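PDB 1Y7R: hypothetical protein SA2161 from Staphylococcus aureus, which is of unknown function but is probably an N-acetyltransferase of the GNAT family, transferring an acetyl group from acetyl-coenzyme A to an acceptor not yet identified. Local coordinates for residues F64-I69 against L83-I88; V2-D7 against F40-Y45. The protein carries 4 engineered substitutions. One frame throughout, in Å; residues are numbered along the deposited sequence. Where two conformers were deposited one is given.

Contact 1 of 2, residues F64-I69 against L83-I88; sequences FQIVDI and LIMEHI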
ATOM      1  N   PHE A  64       5.890   1.922  -1.736  1.00  4.63           N
ATOM      2  CA  PHE A  64       5.424   0.562  -2.080  1.00  3.89           C
ATOM      3  C   PHE A  64       4.741  -0.082  -0.865  1.00  4.52           C
ATOM      4  O   PHE A  64       5.043   0.256   0.289  1.00  5.48           O
ATOM      5  CB  PHE A  64       6.608  -0.322  -2.503  1.00  4.56           C
ATOM      6  CG  PHE A  64       7.375   0.207  -3.689  1.00  3.74           C
ATOM      7  CD1 PHE A  64       7.089  -0.265  -4.960  1.00  7.38           C
ATOM      8  CD2 PHE A  64       8.387   1.166  -3.511  1.00  7.50           C
ATOM      9  CE1 PHE A  64       7.807   0.219  -6.093  1.00  7.57           C
ATOM     10  CE2 PHE A  64       9.118   1.646  -4.612  1.00  8.14           C
ATOM     11  CZ  PHE A  64       8.803   1.194  -5.914  1.00  6.57           C
ATOM     12  N   GLN A  65       3.840  -1.027  -1.141  1.00  4.82           N
ATOM     13  CA  GLN A  65       3.284  -1.870  -0.092  1.00  5.98           C
ATOM     14  C   GLN A  65       3.437  -3.314  -0.531  1.00  6.06           C
ATOM     15  O   GLN A  65       3.090  -3.664  -1.663  1.00  6.55           O
ATOM     16  CB  GLN A  65       1.797  -1.581   0.145  1.00  6.00           C
ATOM     17  CG  GLN A  65       1.335  -2.102   1.515  1.00  6.98           C
ATOM     18  CD  GLN A  65      -0.162  -2.036   1.724  1.00  9.41           C
ATOM     19  OE1 GLN A  65      -0.948  -1.958   0.786  1.00  9.28           O
ATOM     20  NE2 GLN A  65      -0.558  -2.134   2.970  1.00 10.60           N
ATOM     21  N   ILE A  66       3.962  -4.130   0.368  1.00  5.30           N
ATOM     22  CA  ILE A  66       4.063  -5.569   0.173  1.00  6.20           C
ATOM     23  C   ILE A  66       2.770  -6.169   0.706  1.00  6.62           C
ATOM     24  O   ILE A  66       2.350  -5.849   1.840  1.00  6.08           O
ATOM     25  CB  ILE A  66       5.277  -6.138   0.926  1.00  5.81           C
ATOM     26  CG1 ILE A  66       6.548  -5.494   0.368  1.00  6.55           C
ATOM     27  CG2 ILE A  66       5.328  -7.666   0.835  1.00  8.12           C
ATOM     28  CD1 ILE A  66       7.774  -5.772   1.181  1.00  8.81           C
ATOM     29  N   VAL A  67       2.146  -7.012  -0.118  1.00  5.95           N
ATOM     30  CA  VAL A  67       0.815  -7.553   0.178  1.00  7.08           C
ATOM     31  C   VAL A  67       0.761  -9.027  -0.205  1.00  7.02           C
ATOM     32  O   VAL A  67       1.610  -9.479  -0.962  1.00  7.68           O
ATOM     33  CB  VAL A  67      -0.326  -6.773  -0.563  1.00  7.04           C
ATOM     34  CG1 VAL A  67      -0.384  -5.298  -0.115  1.00  8.38           C
ATOM     35  CG2 VAL A  67      -0.232  -6.897  -2.135  1.00  6.55           C
ATOM     36  N   ASP A  68      -0.219  -9.764   0.321  1.00  8.29           N
ATOM     37  CA  ASP A  68      -0.475 -11.148  -0.119  1.00  8.90           C
ATOM     38  C   ASP A  68       0.713 -12.069   0.073  1.00  8.87           C
ATOM     39  O   ASP A  68       0.997 -12.919  -0.789  1.00  8.92           O
ATOM     40  CB  ASP A  68      -0.914 -11.165  -1.591  1.00  9.70           C
ATOM     41  CG  ASP A  68      -2.355 -10.758  -1.760  1.00 12.55           C
ATOM     42  OD1 ASP A  68      -3.148 -11.040  -0.843  1.00 19.58           O
ATOM     43  OD2 ASP A  68      -2.711 -10.146  -2.769  1.00 14.49           O
ATOM     44  N   ILE A  69       1.421 -11.936   1.205  1.00  8.37           N
ATOM     45  CA  ILE A  69       2.478 -12.911   1.523  1.00  8.32           C
ATOM     46  C   ILE A  69       1.779 -14.155   2.054  1.00  8.43           C
ATOM     47  O   ILE A  69       1.348 -14.196   3.219  1.00  9.26           O
ATOM     48  CB  ILE A  69       3.486 -12.348   2.551  1.00  8.23           C
ATOM     49  CG1 ILE A  69       4.067 -11.034   2.008  1.00  9.14           C
ATOM     50  CG2 ILE A  69       4.622 -13.375   2.847  1.00  9.30           C
ATOM     51  CD1 ILE A  69       4.863 -11.173   0.772  1.00 11.53           C
ATOM     52  N   LEU A  83      12.006 -17.004   1.357  1.00  5.51           N
ATOM     53  CA  LEU A  83      12.306 -17.066  -0.081  1.00  5.12           C
ATOM     54  C   LEU A  83      11.505 -16.021  -0.896  1.00  4.45           C
ATOM     55  O   LEU A  83      12.067 -15.263  -1.713  1.00  5.61           O
ATOM     56  CB  LEU A  83      12.086 -18.504  -0.590  1.00  4.35           C
ATOM     57  CG  LEU A  83      12.550 -18.710  -2.055  1.00  7.54           C
ATOM     58  CD1 LEU A  83      14.020 -18.363  -2.290  1.00  9.70           C
ATOM     59  CD2 LEU A  83      12.328 -20.137  -2.405  1.00  6.48           C
ATOM     60  N   ILE A  84      10.205 -15.957  -0.623  1.00  3.98           N
ATOM     61  CA  ILE A  84       9.325 -14.928  -1.199  1.00  4.15           C
ATOM     62  C   ILE A  84       9.876 -13.513  -0.928  1.00  3.99           C
ATOM     63  O   ILE A  84      10.050 -12.698  -1.845  1.00  4.67           O
ATOM     64  CB  ILE A  84       7.901 -15.119  -0.666  1.00  3.73           C
ATOM     65  CG1 ILE A  84       7.292 -16.364  -1.330  1.00  5.05           C
ATOM     66  CG2 ILE A  84       7.032 -13.874  -0.935  1.00  5.34           C
ATOM     67  CD1 ILE A  84       6.095 -16.966  -0.595  1.00 10.00           C
HETATM   68  N   MSE A  85      10.200 -13.251   0.326  1.00  4.85           N
HETATM   69  CA  MSE A  85      10.682 -11.921   0.712  1.00  5.50           C
HETATM   70  C   MSE A  85      12.012 -11.598   0.045  1.00  5.98           C
HETATM   71  O   MSE A  85      12.215 -10.462  -0.342  1.00  6.37           O
HETATM   72  CB  MSE A  85      10.796 -11.801   2.236  1.00  6.93           C
HETATM   73  CG  MSE A  85       9.491 -11.639   2.979  1.00  6.56           C
HETATM   74 SE   MSE A  85       8.504  -9.998   2.395  1.00 17.61          SE
HETATM   75  CE  MSE A  85       9.734  -8.655   3.121  1.00 10.83           C
ATOM     76  N   GLU A  86      12.919 -12.577  -0.102  1.00  5.85           N
ATOM     77  CA  GLU A  86      14.180 -12.324  -0.782  1.00  7.00           C
ATOM     78  C   GLU A  86      13.922 -11.840  -2.209  1.00  6.60           C
ATOM     79  O   GLU A  86      14.548 -10.891  -2.686  1.00  7.67           O
ATOM     80  CB  GLU A  86      15.066 -13.590  -0.793  1.00  7.56           C
ATOM     81  CG  GLU A  86      15.666 -13.929   0.575  1.00 11.23           C
ATOM     82  CD  GLU A  86      16.854 -12.999   0.952  1.00 12.39           C
ATOM     83  OE1 GLU A  86      16.994 -11.913   0.342  1.00 14.23           O
ATOM     84  OE2 GLU A  86      17.656 -13.372   1.841  1.00 14.22           O
ATOM     85  N   HIS A  87      12.984 -12.475  -2.902  1.00  5.50           N
ATOM     86  CA  HIS A  87      12.677 -12.038  -4.284  1.00  5.80           C
ATOM     87  C   HIS A  87      11.975 -10.675  -4.331  1.00  5.97           C
ATOM     88  O   HIS A  87      12.318  -9.807  -5.164  1.00  6.48           O
ATOM     89  CB  HIS A  87      11.920 -13.144  -5.004  1.00  6.00           C
ATOM     90  CG  HIS A  87      12.799 -14.301  -5.366  1.00  8.58           C
ATOM     91  ND1 HIS A  87      13.486 -14.361  -6.562  1.00  9.58           N
ATOM     92  CD2 HIS A  87      13.182 -15.390  -4.655  1.00  8.78           C
ATOM     93  CE1 HIS A  87      14.205 -15.471  -6.597  1.00 10.35           C
ATOM     94  NE2 HIS A  87      14.044 -16.113  -5.452  1.00  9.52           N
ATOM     95  N   ILE A  88      11.076 -10.437  -3.376  1.00  5.25           N
ATOM     96  CA  ILE A  88      10.446  -9.118  -3.259  1.00  5.89           C
ATOM     97  C   ILE A  88      11.479  -8.024  -2.968  1.00  5.51           C
ATOM     98  O   ILE A  88      11.458  -6.948  -3.591  1.00  6.89           O
ATOM     99  CB  ILE A  88       9.326  -9.147  -2.190  1.00  5.76           C
ATOM    100  CG1 ILE A  88       8.139  -9.932  -2.726  1.00  5.84           C
ATOM    101  CG2 ILE A  88       8.907  -7.745  -1.771  1.00  5.57           C
ATOM    102  CD1 ILE A  88       7.063 -10.092  -1.699  1.00 11.49           C
TER

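Contact 2 of 2, residues V2-D7 against F40-Y45; sequences VKVTYD and FTVTLY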
ATOM      1  N   VAL A   2      11.807 -26.137  -4.982  1.00 19.13           N
ATOM      2  CA  VAL A   2      10.704 -25.381  -5.512  1.00 16.37           C
ATOM      3  C   VAL A   2      11.163 -24.586  -6.740  1.00 14.89           C
ATOM      4  O   VAL A   2      12.342 -24.258  -6.875  1.00 14.16           O
ATOM      5  CB  VAL A   2      10.111 -24.490  -4.409  1.00 17.08           C
ATOM      6  CG1 VAL A   2       9.289 -23.395  -4.986  1.00 20.07           C
ATOM      7  CG2 VAL A   2       9.279 -25.347  -3.415  1.00 17.34           C
ATOM      8  N   LYS A   3      10.230 -24.322  -7.645  1.00 12.27           N
ATOM      9  CA  LYS A   3      10.455 -23.532  -8.846  1.00 12.03           C
ATOM     10  C   LYS A   3       9.990 -22.111  -8.528  1.00 10.87           C
ATOM     11  O   LYS A   3       8.905 -21.948  -7.993  1.00  9.83           O
ATOM     12  CB  LYS A   3       9.516 -24.019  -9.952  1.00 12.20           C
ATOM     13  CG  LYS A   3       9.739 -25.408 -10.550  1.00 14.50           C
ATOM     14  CD  LYS A   3       8.803 -25.531 -11.762  1.00 14.33           C
ATOM     15  CE  LYS A   3       7.477 -26.183 -11.437  1.00 18.35           C
ATOM     16  NZ  LYS A   3       7.390 -27.609 -11.921  1.00 20.80           N
ATOM     17  N   VAL A   4      10.777 -21.096  -8.875  1.00  9.04           N
ATOM     18  CA  VAL A   4      10.405 -19.704  -8.607  1.00  8.65           C
ATOM     19  C   VAL A   4      10.034 -19.051  -9.919  1.00  8.31           C
ATOM     20  O   VAL A   4      10.796 -19.090 -10.895  1.00  8.54           O
ATOM     21  CB  VAL A   4      11.578 -18.894  -8.043  1.00  9.58           C
ATOM     22  CG1 VAL A   4      11.133 -17.463  -7.741  1.00  7.56           C
ATOM     23  CG2 VAL A   4      12.100 -19.548  -6.765  1.00 10.36           C
ATOM     24  N   THR A   5       8.919 -18.337  -9.902  1.00  8.30           N
ATOM     25  CA  THR A   5       8.378 -17.755 -11.090  1.00  9.17           C
ATOM     26  C   THR A   5       7.912 -16.329 -10.760  1.00  8.40           C
ATOM     27  O   THR A   5       7.487 -16.090  -9.641  1.00  8.06           O
ATOM     28  CB  THR A   5       7.214 -18.681 -11.479  1.00 11.11           C
ATOM     29  OG1 THR A   5       7.669 -19.771 -12.284  1.00 15.58           O
ATOM     30  CG2 THR A   5       6.127 -17.990 -12.049  1.00 10.77           C
ATOM     31  N   TYR A   6       8.032 -15.390 -11.702  1.00  7.36           N
ATOM     32  CA  TYR A   6       7.371 -14.061 -11.540  1.00  6.61           C
ATOM     33  C   TYR A   6       6.094 -13.925 -12.394  1.00  8.17           C
ATOM     34  O   TYR A   6       5.680 -12.788 -12.732  1.00  8.50           O
ATOM     35  CB  TYR A   6       8.335 -12.899 -11.865  1.00  6.76           C
ATOM     36  CG  TYR A   6       9.615 -12.860 -11.036  1.00  6.48           C
ATOM     37  CD1 TYR A   6       9.709 -13.497  -9.785  1.00  5.73           C
ATOM     38  CD2 TYR A   6      10.747 -12.196 -11.524  1.00  7.50           C
ATOM     39  CE1 TYR A   6      10.893 -13.451  -9.033  1.00  8.06           C
ATOM     40  CE2 TYR A   6      11.944 -12.143 -10.765  1.00  6.65           C
ATOM     41  CZ  TYR A   6      11.995 -12.757  -9.532  1.00  8.19           C
ATOM     42  OH  TYR A   6      13.172 -12.705  -8.825  1.00  8.85           O
ATOM     43  N   ASP A   7       5.484 -15.068 -12.748  1.00  8.61           N
ATOM     44  CA  ASP A   7       4.296 -15.091 -13.642  1.00  9.86           C
ATOM     45  C   ASP A   7       3.058 -14.640 -12.884  1.00 10.80           C
ATOM     46  O   ASP A   7       3.006 -14.767 -11.676  1.00 12.54           O
ATOM     47  CB  ASP A   7       3.941 -16.507 -14.140  1.00  9.76           C
ATOM     48  CG  ASP A   7       5.046 -17.221 -14.891  1.00 12.24           C
ATOM     49  OD1 ASP A   7       4.829 -18.448 -15.115  1.00 12.17           O
ATOM     50  OD2 ASP A   7       6.084 -16.630 -15.257  1.00 14.30           O
ATOM     51  N   PHE A  40       4.835  -6.296  -9.046  1.00  6.85           N
ATOM     52  CA  PHE A  40       5.692  -7.467  -9.024  1.00  5.65           C
ATOM     53  C   PHE A  40       4.986  -8.582  -8.273  1.00  5.29           C
ATOM     54  O   PHE A  40       4.339  -8.336  -7.246  1.00  5.67           O
ATOM     55  CB  PHE A  40       7.003  -7.098  -8.309  1.00  5.35           C
ATOM     56  CG  PHE A  40       7.939  -8.251  -8.080  1.00  5.83           C
ATOM     57  CD1 PHE A  40       8.800  -8.673  -9.099  1.00  8.00           C
ATOM     58  CD2 PHE A  40       7.982  -8.888  -6.824  1.00  5.55           C
ATOM     59  CE1 PHE A  40       9.709  -9.740  -8.884  1.00  7.79           C
ATOM     60  CE2 PHE A  40       8.886  -9.960  -6.610  1.00  9.41           C
ATOM     61  CZ  PHE A  40       9.755 -10.371  -7.655  1.00  8.25           C
ATOM     62  N   THR A  41       5.118  -9.808  -8.786  1.00  5.46           N
ATOM     63  CA  THR A  41       4.525 -10.989  -8.149  1.00  6.50           C
ATOM     64  C   THR A  41       5.531 -12.110  -8.198  1.00  7.06           C
ATOM     65  O   THR A  41       6.092 -12.375  -9.264  1.00  8.10           O
ATOM     66  CB  THR A  41       3.233 -11.463  -8.884  1.00  7.94           C
ATOM     67  OG1 THR A  41       2.280 -10.386  -8.950  1.00  8.85           O
ATOM     68  CG2 THR A  41       2.574 -12.616  -8.135  1.00  8.69           C
ATOM     69  N   VAL A  42       5.759 -12.771  -7.068  1.00  6.90           N
ATOM     70  CA  VAL A  42       6.604 -13.986  -7.043  1.00  6.80           C
ATOM     71  C   VAL A  42       5.747 -15.152  -6.597  1.00  6.95           C
ATOM     72  O   VAL A  42       4.929 -15.021  -5.689  1.00  6.63           O
ATOM     73  CB  VAL A  42       7.777 -13.911  -5.942  0.50  9.81           C
ATOM     74  CG1 VAL A  42       7.327 -13.463  -4.548  0.50  3.61           C
ATOM     75  CG2 VAL A  42       8.614 -15.237  -5.892  0.50  6.10           C
ATOM     76  N   THR A  43       5.923 -16.287  -7.258  1.00  5.28           N
ATOM     77  CA  THR A  43       5.200 -17.517  -6.946  1.00  5.46           C
ATOM     78  C   THR A  43       6.189 -18.677  -6.860  1.00  5.76           C
ATOM     79  O   THR A  43       7.197 -18.714  -7.588  1.00  5.90           O
ATOM     80  CB  THR A  43       4.087 -17.842  -7.981  1.00  6.22           C
ATOM     81  OG1 THR A  43       4.566 -17.566  -9.307  1.00  8.26           O
ATOM     82  CG2 THR A  43       2.803 -16.973  -7.687  1.00  8.12           C
ATOM     83  N   LEU A  44       5.918 -19.575  -5.917  1.00  5.74           N
ATOM     84  CA  LEU A  44       6.734 -20.763  -5.661  1.00  5.64           C
ATOM     85  C   LEU A  44       5.890 -21.992  -5.909  1.00  6.16           C
ATOM     86  O   LEU A  44       4.756 -22.096  -5.418  1.00  6.48           O
ATOM     87  CB  LEU A  44       7.183 -20.801  -4.206  1.00  6.68           C
ATOM     88  CG  LEU A  44       7.948 -19.575  -3.694  1.00  6.97           C
ATOM     89  CD1 LEU A  44       8.280 -19.825  -2.229  1.00  8.31           C
ATOM     90  CD2 LEU A  44       9.209 -19.273  -4.437  1.00 10.54           C
ATOM     91  N   TYR A  45       6.464 -22.939  -6.631  1.00  6.77           N
ATOM     92  CA  TYR A  45       5.752 -24.167  -6.966  1.00  7.49           C
ATOM     93  C   TYR A  45       6.567 -25.393  -6.525  1.00  8.24           C
ATOM     94  O   TYR A  45       7.797 -25.434  -6.725  1.00  8.68           O
ATOM     95  CB  TYR A  45       5.504 -24.270  -8.467  1.00  9.18           C
ATOM     96  CG  TYR A  45       4.537 -23.277  -9.042  1.00 11.31           C
ATOM     97  CD1 TYR A  45       3.173 -23.570  -9.097  1.00 11.11           C
ATOM     98  CD2 TYR A  45       4.973 -22.074  -9.584  1.00 11.29           C
ATOM     99  CE1 TYR A  45       2.264 -22.681  -9.636  1.00 13.07           C
ATOM    100  CE2 TYR A  45       4.059 -21.168 -10.143  1.00 13.47           C
ATOM    101  CZ  TYR A  45       2.709 -21.483 -10.170  1.00 13.99           C
ATOM    102  OH  TYR A  45       1.800 -20.572 -10.710  1.00 15.51           O
TER
HETATM  103  O   HOH W   1       4.960 -10.307 -11.546  1.00 17.77           O
HETATM  104  O   HOH W   2       2.543 -18.088 -11.062  1.00 29.42           O

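Contact 1 of 2, residues F64-I69 against L83-I88
Ile66 opposite Ile88 and Ile69 opposite Ile84 set the register of strand 64-69 against helix 83-88, whose axes approach to 10.6 Å and run nearly antiparallel, at 152°. All the contacts are between apolar side chains. Ile66 and Ile69 both meet the helix although they are three residues apart, which breaks the two-residue alternation of a regular strand; Asp68 between them has left-handed backbone angles, consistent with the bulge common in this strand of GNAT proteins. Ile69 brings its terminal methyl inward: chi2 of -64° turns CD1 toward the helix, where it meets Ile88 CD1 tip to tip. This separation, 3.5 Å between Ile69 CD1 and Ile88 CD1, is tighter than usual for two methyls. The same methyl lies 3.9 Å from Ile84 CG2, the two side chains sliding past each other in opposite directions. A phosphate ion, probably from the crystallisation liquor, lies about 6 Å from the Ile69 side chain. Ile66 crosses Ile88 at a slant, its CD1 3.7 Å from Ile88 CG2. Met85, a selenomethionine, bends at chi2 and chi3 and comes in with its outer atoms, CE standing 4.0 Å from Ile66 CD1 and SE 4.2 Å from Ile69 CD1. With four of these five residues buried, cohesion here rests on dispersion and exclusion of water, fastening the helix to the sheet in a beta-alpha-beta unit.

Contact 2 of 2, residues V2-D7 against F40-Y45
Thr5 O accepts the backbone Thr43 N at 2.9 Å with an N-H...O angle of 165°, and Thr43 OG1 approaches the same oxygen at 3.3 Å, a weak bond whose proton has another acceptor within reach. The hydroxyl stands there because chi1 of Thr43, 41°, sets OG1 between the backbone N and carbonyl carbon. A water joins this face of the sheet, 2.7 Å from Thr43 OG1 and 2.6 Å from Tyr45 OH, with only a weak bond to Asp7 O; it thus ties the two side chains together. Thr5 with Thr43 and Lys3 with Tyr45 are hydrogen-bonded pairs, the second joined by Lys3 N to Tyr45 O at 2.8 Å and Tyr45 N to Lys3 O at 3.0 Å. Between them Val4 and Leu44 form a non-hydrogen-bonded pair on the other face, side by side, with Val4 CG2 3.7 Å from Leu44 CD2. Past the end of strand 3-5 a second water spans Tyr6 O and, weakly, Thr41 N. Here Phe40 sets its edge on the face of Tyr6: Phe40 CE1 stands 3.6 Å above the Tyr6 ring plane, over its centre, and the planes meet at 62° in an edge-to-face pair. Tyr6 OH probably hydrogen-bonds His87 of helix 80-95. The ladder is the antiparallel pairing of the first two strands of a GNAT fold, strand 3-5 being outermost in this chain's mixed sheet.

How the contacts relate
From the N terminus, strand 3-5 leads through helices 11-20 and 28-34 before strand 40-46 returns beside it, so contact 2 closes the first long loop. The chain then adds strands 49-58 and 63-71 to the same sheet and passes through helix 80-95, which closes contact 1. The two loops are in series, neither nested nor crossed, with centres about 11 Å apart. Helix 80-95 connects them: Ile84, which faces Ile69 in contact 1, also packs its CG1 3.7 Å from Leu44 CD1, and His87 O lies 3.6 Å from Phe40 CZ. One helix thus spans the sheet from strands 3-5 and 40-46 at one edge to strand 63-71.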